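PDB 4MYM: Glyoxalase/bleomycin resistance protein/dioxygenase from Nocardioides sp., which probably belongs to the vicinal oxygen chelate superfamily of glyoxalases, bleomycin resistance proteins and dioxygenases, though its own substrate and reaction are not established. Local coordinates for residues T113-L118 / Y126-D131; A130-P133 / R137-Y140; I139-P144 / W149-W154. All blocks are in the same frame, centred on the assembly; numbering follows the deposited sequence.

Contact 1 of 3, residues T113-L118 / Y126-D131; sequences TAYERL and YSPPAD
Tyr115, on helix 108-120, lays one face of its ring on Pro129, and most of the contact is made there. The main interaction is a CH-pi contact: Pro129 CD stands 3.4 Å from the centroid of the Tyr115 ring and only 8° off the ring normal, so the methylene sits over the middle of the face. Pro129 CG follows nearer the root of the side chain, 3.7 Å from Tyr115 CG. The proline side chain runs across the phenol, nearly perpendicular to its length. A chi1 of 171° turns Tyr115 CG to the far side from its backbone N and carries the phenol out from the helix to the prolines.

Looser packing continues at the outer end, where Tyr115 CZ lies 4.2 Å from Pro128 CB and the two side chains run alongside each other. Tyr115 CE1 also approaches Ser127 O at 4.2 Å. No hydrogen bond crosses between the segments, so they are held by van der Waals and CH-pi packing.

Phe125 meets the Tyr115 ring as well, and Pro129 packs on Arg137 and Ile139 of strand 136-142. The contact thus ties the helix to the loop that leads into edge strand 130-132, within a beta-alpha-beta crossover linking the two outermost strands of the sheet, 99-104 and 130-132, as in the vicinal oxygen chelate fold.

Contact 2 of 3, residues A130-P133 / R137-Y140; sequences ADYP and RCIY
Asp131 and Arg137 reach across neighbouring strands and join in a salt bridge, with Arg137 NH1 donating to Asp131 OD1 at 2.9 Å. The two flat groups are not stacked: their planes stand 79° apart. The oxygen lies close to the guanidinium plane, but the N-H comes in from well above the plane of the carboxylate. With chi1 at 179° Arg137 swings CG away from its backbone N and runs extended to NE, so its aliphatic part passes beside Asp131 OD1 before the charged end is reached. NE turns to Asp112 in a second salt bridge, so the guanidinium is shared between two carboxylates.

On the other face of the sheet, Tyr132 covers Cys138. Tyr132 CE2 rests 3.7 Å from Cys138 CB, and Cys138 SG lies obliquely to the Tyr132 ring, 4.8 Å from its centroid. Beyond the cysteine, Tyr140 turns an edge toward the face of Tyr132 in a T-shaped pair, the planes at 88° and the centroids 5.7 Å apart. Tyr140 CE2 makes the close approach, 3.9 Å from Tyr132 CZ, as the two phenols pass one another, pointing opposite ways. The phenol of Tyr132 is tied back to the neighbouring strand by a water that accepts from Tyr132 OH and donates to Cys138 O, each bond 2.7 Å.

Beneath these side chains the backbone pairing is short. Cys138 N bonds firmly to Ala130 O at 3.0 Å, while the return bond from Ala130 N to Cys138 O is weak. Asp131 and Arg137 form the adjoining non-hydrogen-bonded pair. This is an antiparallel beta hairpin whose brief first strand, 130-132, borders the sheet.

Contact 3 of 3, residues I139-P144 / W149-W154; sequences IYFPGP and WEYFAW
Glu150 lies alongside Tyr140 on the neighbouring antiparallel strand. Its CB starts 3.5 Å from Tyr140 CE1. With chi1 at 177°, CG stands opposite the backbone N and comes still nearer, 3.2 Å from the same CE1, a tight fit. The chain then stays extended, carrying CD along the ring to the carboxylate, where OE2 accepts a weak hydrogen bond from Tyr140 OH at 2.7 Å. OE1 turns instead to a bound BTB molecule, probably from the crystallisation liquor.

The opposite face of the hairpin is an aromatic cluster. Trp149 CB sits over the Phe141 ring, 3.5 Å from its centroid, while the indole runs nearly parallel to that ring but slid aside. Tyr151 CE1 meets the edge of the Phe141 ring, 3.7 Å from Phe141 CE2, and Tyr151 CB packs on Ile139 CG1. Paired backbone bonds at Ile139-Tyr151 and Phe141-Trp149 fix the register.

The chemistry therefore differs across the sheet: one face is apolar and aromatic, while the other adds to its aromatic packing a buried carboxylate that one tyrosine touches through a weak hydrogen bond and whose second oxygen can meet a small polar ligand, consistent with a pocket.

Overall arrangement
Along the chain, contact 1 closes as contact 2 opens: they share Ala130 and Asp131. Contacts 2 and 3 then share Ile139 and Tyr140. Each pair of centres is about 9 Å apart. Contacts 2 and 3 are successive hairpins that place strand 136-142 between 130-132 and 147-154, in a sheet completed by 99-104, while contact 1 fastens helix 108-120 to the approach of its edge strand. Ile139 binds all three together, touching Tyr115, Pro129 and Tyr151. The three also touch the second subunit, so this corner of the fold helps build the dimer interface. The bound BTB lies near Cys138 and Glu150, on the sheet face turned away from the helix.

Contact 1 of 3, residues T113-L118 / Y126-D131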
# COMPACT_ATOMS: atom_id res chain seq x y z
N THR A 113 19.64 13.37 -4.22
CA THR A 113 19.65 14.01 -2.92
C THR A 113 19.00 13.14 -1.85
O THR A 113 19.53 12.97 -0.75
CB THR A 113 18.91 15.38 -2.95
OG1 THR A 113 19.62 16.27 -3.80
CG2 THR A 113 18.86 15.98 -1.59
N ALA A 114 17.83 12.60 -2.17
CA ALA A 114 17.14 11.71 -1.22
C ALA A 114 18.00 10.48 -0.89
O ALA A 114 18.10 10.08 0.27
CB ALA A 114 15.79 11.28 -1.79
N TYR A 115 18.62 9.91 -1.91
CA TYR A 115 19.53 8.76 -1.77
C TYR A 115 20.62 9.03 -0.73
O TYR A 115 20.81 8.26 0.23
CB TYR A 115 20.13 8.43 -3.14
CG TYR A 115 21.24 7.41 -3.12
CD1 TYR A 115 20.97 6.07 -2.89
CD2 TYR A 115 22.57 7.79 -3.33
CE1 TYR A 115 21.98 5.12 -2.88
CE2 TYR A 115 23.60 6.84 -3.32
CZ TYR A 115 23.29 5.50 -3.11
OH TYR A 115 24.28 4.54 -3.08
N GLU A 116 21.31 10.16 -0.86
CA GLU A 116 22.37 10.49 0.09
C GLU A 116 21.84 10.72 1.52
O GLU A 116 22.46 10.24 2.47
CB GLU A 116 23.20 11.69 -0.40
CG GLU A 116 23.90 11.47 -1.74
CD GLU A 116 24.92 10.33 -1.76
OE1 GLU A 116 25.26 9.79 -0.69
OE2 GLU A 116 25.39 9.96 -2.86
N ARG A 117 20.70 11.39 1.67
CA ARG A 117 20.14 11.63 3.00
C ARG A 117 19.71 10.31 3.64
O ARG A 117 19.98 10.05 4.81
CB ARG A 117 18.93 12.59 2.95
CG ARG A 117 19.28 14.02 2.53
CD ARG A 117 18.10 14.99 2.58
NE ARG A 117 18.49 16.36 2.19
CZ ARG A 117 18.80 17.36 3.02
NH1 ARG A 117 18.77 17.20 4.35
NH2 ARG A 117 19.14 18.55 2.53
N LEU A 118 19.04 9.46 2.86
CA LEU A 118 18.55 8.19 3.39
C LEU A 118 19.70 7.24 3.71
O LEU A 118 19.71 6.58 4.75
CB LEU A 118 17.58 7.55 2.39
CG LEU A 118 16.19 8.20 2.32
CD1 LEU A 118 15.39 7.62 1.16
CD2 LEU A 118 15.43 7.99 3.62
N TYR A 126 19.25 -1.18 -3.01
CA TYR A 126 19.64 -2.26 -3.92
C TYR A 126 20.67 -1.82 -4.97
O TYR A 126 21.42 -2.65 -5.46
CB TYR A 126 18.42 -2.83 -4.62
CG TYR A 126 17.52 -3.57 -3.67
CD1 TYR A 126 17.82 -4.87 -3.26
CD2 TYR A 126 16.36 -2.99 -3.17
CE1 TYR A 126 17.00 -5.57 -2.40
CE2 TYR A 126 15.52 -3.68 -2.31
CZ TYR A 126 15.85 -4.98 -1.94
OH TYR A 126 15.03 -5.69 -1.09
N SER A 127 20.65 -0.54 -5.33
CA SER A 127 21.59 0.04 -6.29
C SER A 127 21.62 1.53 -6.06
O SER A 127 20.65 2.08 -5.52
CB SER A 127 21.15 -0.17 -7.74
OG SER A 127 20.76 -1.49 -8.00
N PRO A 128 22.72 2.20 -6.49
CA PRO A 128 22.66 3.66 -6.49
C PRO A 128 21.65 4.16 -7.49
O PRO A 128 21.18 3.39 -8.34
CB PRO A 128 24.08 4.08 -6.94
CG PRO A 128 24.94 2.90 -6.64
CD PRO A 128 24.05 1.70 -6.88
N PRO A 129 21.34 5.47 -7.44
CA PRO A 129 20.42 6.06 -8.40
C PRO A 129 20.75 5.66 -9.83
O PRO A 129 21.93 5.59 -10.19
CB PRO A 129 20.64 7.57 -8.20
CG PRO A 129 21.00 7.69 -6.76
CD PRO A 129 21.79 6.44 -6.43
N ALA A 130 19.73 5.36 -10.62
CA ALA A 130 19.92 5.05 -12.04
C ALA A 130 18.69 5.41 -12.83
O ALA A 130 17.60 5.53 -12.27
CB ALA A 130 20.26 3.57 -12.23
N ASP A 131 18.88 5.56 -14.14
CA ASP A 131 17.79 5.75 -15.08
C ASP A 131 17.32 4.40 -15.59
O ASP A 131 18.13 3.53 -15.95
CB ASP A 131 18.22 6.64 -16.25
CG ASP A 131 18.60 8.04 -15.80
OD1 ASP A 131 18.28 8.42 -14.65
OD2 ASP A 131 19.19 8.78 -16.61

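Contact 2 of 3, residues A130-P133 / R137-Y140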
# COMPACT_ATOMS: atom_id res chain seq x y z
N ALA A 130 19.73 5.36 -10.62
CA ALA A 130 19.92 5.05 -12.04
C ALA A 130 18.69 5.41 -12.83
O ALA A 130 17.60 5.53 -12.27
CB ALA A 130 20.26 3.57 -12.23
N ASP A 131 18.88 5.56 -14.14
CA ASP A 131 17.79 5.75 -15.08
C ASP A 131 17.32 4.40 -15.59
O ASP A 131 18.13 3.53 -15.95
CB ASP A 131 18.22 6.64 -16.25
CG ASP A 131 18.60 8.04 -15.80
OD1 ASP A 131 18.28 8.42 -14.65
OD2 ASP A 131 19.19 8.78 -16.61
N TYR A 132 16.00 4.22 -15.61
CA TYR A 132 15.42 2.94 -15.99
C TYR A 132 14.68 3.05 -17.31
O TYR A 132 14.33 4.15 -17.74
CB TYR A 132 14.49 2.44 -14.87
CG TYR A 132 15.31 1.98 -13.68
CD1 TYR A 132 15.70 0.65 -13.57
CD2 TYR A 132 15.76 2.89 -12.74
CE1 TYR A 132 16.47 0.23 -12.51
CE2 TYR A 132 16.54 2.48 -11.68
CZ TYR A 132 16.89 1.14 -11.57
OH TYR A 132 17.66 0.74 -10.53
N PRO A 133 14.44 1.90 -17.96
CA PRO A 133 13.86 1.92 -19.31
C PRO A 133 12.42 2.42 -19.39
O PRO A 133 11.91 2.62 -20.50
CB PRO A 133 13.93 0.45 -19.75
CG PRO A 133 14.10 -0.33 -18.49
CD PRO A 133 14.87 0.55 -17.57
N ARG A 137 14.06 8.00 -13.12
CA ARG A 137 15.23 7.82 -12.31
C ARG A 137 14.74 7.33 -10.95
O ARG A 137 13.90 7.99 -10.32
CB ARG A 137 16.01 9.13 -12.19
CG ARG A 137 17.26 9.04 -11.33
CD ARG A 137 18.19 10.22 -11.58
NE ARG A 137 19.51 10.03 -11.00
CZ ARG A 137 20.54 9.41 -11.59
NH1 ARG A 137 20.42 8.87 -12.79
NH2 ARG A 137 21.71 9.33 -10.95
N CYS A 138 15.23 6.16 -10.53
CA CYS A 138 14.70 5.45 -9.36
C CYS A 138 15.74 4.97 -8.39
O CYS A 138 16.89 4.69 -8.77
CB CYS A 138 13.91 4.22 -9.81
SG CYS A 138 12.67 4.55 -11.06
N ILE A 139 15.31 4.84 -7.14
CA ILE A 139 16.07 4.14 -6.12
C ILE A 139 15.13 3.19 -5.38
O ILE A 139 13.93 3.46 -5.23
CB ILE A 139 16.78 5.09 -5.14
CG1 ILE A 139 15.79 6.10 -4.53
CG2 ILE A 139 17.91 5.82 -5.88
CD1 ILE A 139 16.43 7.12 -3.61
N TYR A 140 15.68 2.05 -4.96
CA TYR A 140 14.90 1.00 -4.29
C TYR A 140 15.59 0.57 -2.98
O TYR A 140 16.81 0.47 -2.93
CB TYR A 140 14.76 -0.19 -5.23
CG TYR A 140 14.05 0.13 -6.51
CD1 TYR A 140 12.67 0.14 -6.58
CD2 TYR A 140 14.76 0.43 -7.67
CE1 TYR A 140 12.01 0.44 -7.76
CE2 TYR A 140 14.12 0.73 -8.85
CZ TYR A 140 12.75 0.75 -8.89
OH TYR A 140 12.12 1.06 -10.05
O HOH W 1 18.49 2.57 -8.72

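Contact 3 of 3, residues I139-P144 / W149-W154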
# COMPACT_ATOMS: atom_id res chain seq x y z
N ILE A 139 15.31 4.84 -7.14
CA ILE A 139 16.07 4.14 -6.12
C ILE A 139 15.13 3.19 -5.38
O ILE A 139 13.93 3.46 -5.23
CB ILE A 139 16.78 5.09 -5.14
CG1 ILE A 139 15.79 6.10 -4.53
CG2 ILE A 139 17.91 5.82 -5.88
CD1 ILE A 139 16.43 7.12 -3.61
N TYR A 140 15.68 2.05 -4.96
CA TYR A 140 14.90 1.00 -4.29
C TYR A 140 15.59 0.57 -2.98
O TYR A 140 16.81 0.47 -2.93
CB TYR A 140 14.76 -0.19 -5.23
CG TYR A 140 14.05 0.13 -6.51
CD1 TYR A 140 12.67 0.14 -6.58
CD2 TYR A 140 14.76 0.43 -7.67
CE1 TYR A 140 12.01 0.44 -7.76
CE2 TYR A 140 14.12 0.73 -8.85
CZ TYR A 140 12.75 0.75 -8.89
OH TYR A 140 12.12 1.06 -10.05
N PHE A 141 14.80 0.36 -1.91
CA PHE A 141 15.30 -0.14 -0.65
C PHE A 141 14.27 -1.03 0.06
O PHE A 141 13.06 -0.76 -0.03
CB PHE A 141 15.79 0.98 0.30
CG PHE A 141 14.73 1.99 0.70
CD1 PHE A 141 14.06 1.87 1.91
CD2 PHE A 141 14.47 3.09 -0.10
CE1 PHE A 141 13.13 2.82 2.31
CE2 PHE A 141 13.54 4.04 0.29
CZ PHE A 141 12.87 3.91 1.49
N PRO A 142 14.74 -2.10 0.73
CA PRO A 142 13.86 -2.94 1.54
C PRO A 142 13.44 -2.27 2.85
O PRO A 142 14.22 -1.51 3.44
CB PRO A 142 14.73 -4.16 1.84
CG PRO A 142 16.11 -3.61 1.92
CD PRO A 142 16.16 -2.48 0.92
N GLY A 143 12.22 -2.54 3.28
CA GLY A 143 11.80 -2.22 4.64
C GLY A 143 11.69 -3.51 5.44
O GLY A 143 11.89 -4.59 4.90
N PRO A 144 11.37 -3.40 6.74
CA PRO A 144 11.35 -4.55 7.64
C PRO A 144 10.07 -5.44 7.58
O PRO A 144 9.99 -6.43 8.31
CB PRO A 144 11.49 -3.91 9.03
CG PRO A 144 10.95 -2.52 8.88
CD PRO A 144 11.20 -2.11 7.45
N TRP A 149 10.60 -0.15 -1.01
CA TRP A 149 10.25 1.22 -1.35
C TRP A 149 10.96 1.66 -2.62
O TRP A 149 12.11 1.29 -2.87
CB TRP A 149 10.66 2.15 -0.21
CG TRP A 149 9.86 1.97 1.06
CD1 TRP A 149 9.91 0.91 1.92
CD2 TRP A 149 8.92 2.89 1.62
NE1 TRP A 149 9.04 1.11 2.97
CE2 TRP A 149 8.42 2.31 2.81
CE3 TRP A 149 8.45 4.15 1.22
CZ2 TRP A 149 7.46 2.96 3.61
CZ3 TRP A 149 7.50 4.78 2.00
CH2 TRP A 149 7.02 4.18 3.19
N GLU A 150 10.24 2.44 -3.42
CA GLU A 150 10.76 3.06 -4.61
C GLU A 150 10.55 4.56 -4.47
O GLU A 150 9.46 5.00 -4.12
CB GLU A 150 10.03 2.56 -5.84
CG GLU A 150 10.48 3.23 -7.14
CD GLU A 150 9.53 3.01 -8.28
OE1 GLU A 150 8.33 3.36 -8.14
OE2 GLU A 150 9.96 2.53 -9.34
N TYR A 151 11.61 5.34 -4.67
CA TYR A 151 11.48 6.77 -4.91
C TYR A 151 11.79 6.92 -6.38
O TYR A 151 12.77 6.35 -6.88
CB TYR A 151 12.47 7.59 -4.07
CG TYR A 151 12.19 7.75 -2.60
CD1 TYR A 151 11.55 6.76 -1.85
CD2 TYR A 151 12.61 8.89 -1.92
CE1 TYR A 151 11.32 6.92 -0.50
CE2 TYR A 151 12.39 9.04 -0.57
CZ TYR A 151 11.73 8.06 0.14
OH TYR A 151 11.53 8.21 1.49
N PHE A 152 10.94 7.63 -7.12
CA PHE A 152 11.10 7.76 -8.55
C PHE A 152 10.75 9.18 -8.98
O PHE A 152 9.98 9.87 -8.30
CB PHE A 152 10.28 6.74 -9.34
CG PHE A 152 8.79 7.00 -9.36
CD1 PHE A 152 7.99 6.63 -8.28
CD2 PHE A 152 8.18 7.58 -10.45
CE1 PHE A 152 6.62 6.87 -8.28
CE2 PHE A 152 6.81 7.83 -10.46
CZ PHE A 152 6.03 7.46 -9.38
N ALA A 153 11.36 9.61 -10.08
CA ALA A 153 11.01 10.86 -10.74
C ALA A 153 11.14 10.69 -12.25
O ALA A 153 12.07 10.03 -12.75
CB ALA A 153 11.86 11.99 -10.22
N TRP A 154 10.19 11.27 -12.98
CA TRP A 154 10.12 11.10 -14.42
C TRP A 154 11.23 11.89 -15.10
O TRP A 154 11.52 13.02 -14.72
CB TRP A 154 8.77 11.58 -14.97
CG TRP A 154 7.61 10.76 -14.50
CD1 TRP A 154 6.54 11.20 -13.80
CD2 TRP A 154 7.43 9.35 -14.68
NE1 TRP A 154 5.70 10.16 -13.54
CE2 TRP A 154 6.22 9.01 -14.06
CE3 TRP A 154 8.18 8.35 -15.30
CZ2 TRP A 154 5.73 7.70 -14.04
CZ3 TRP A 154 7.70 7.05 -15.28
CH2 TRP A 154 6.48 6.74 -14.65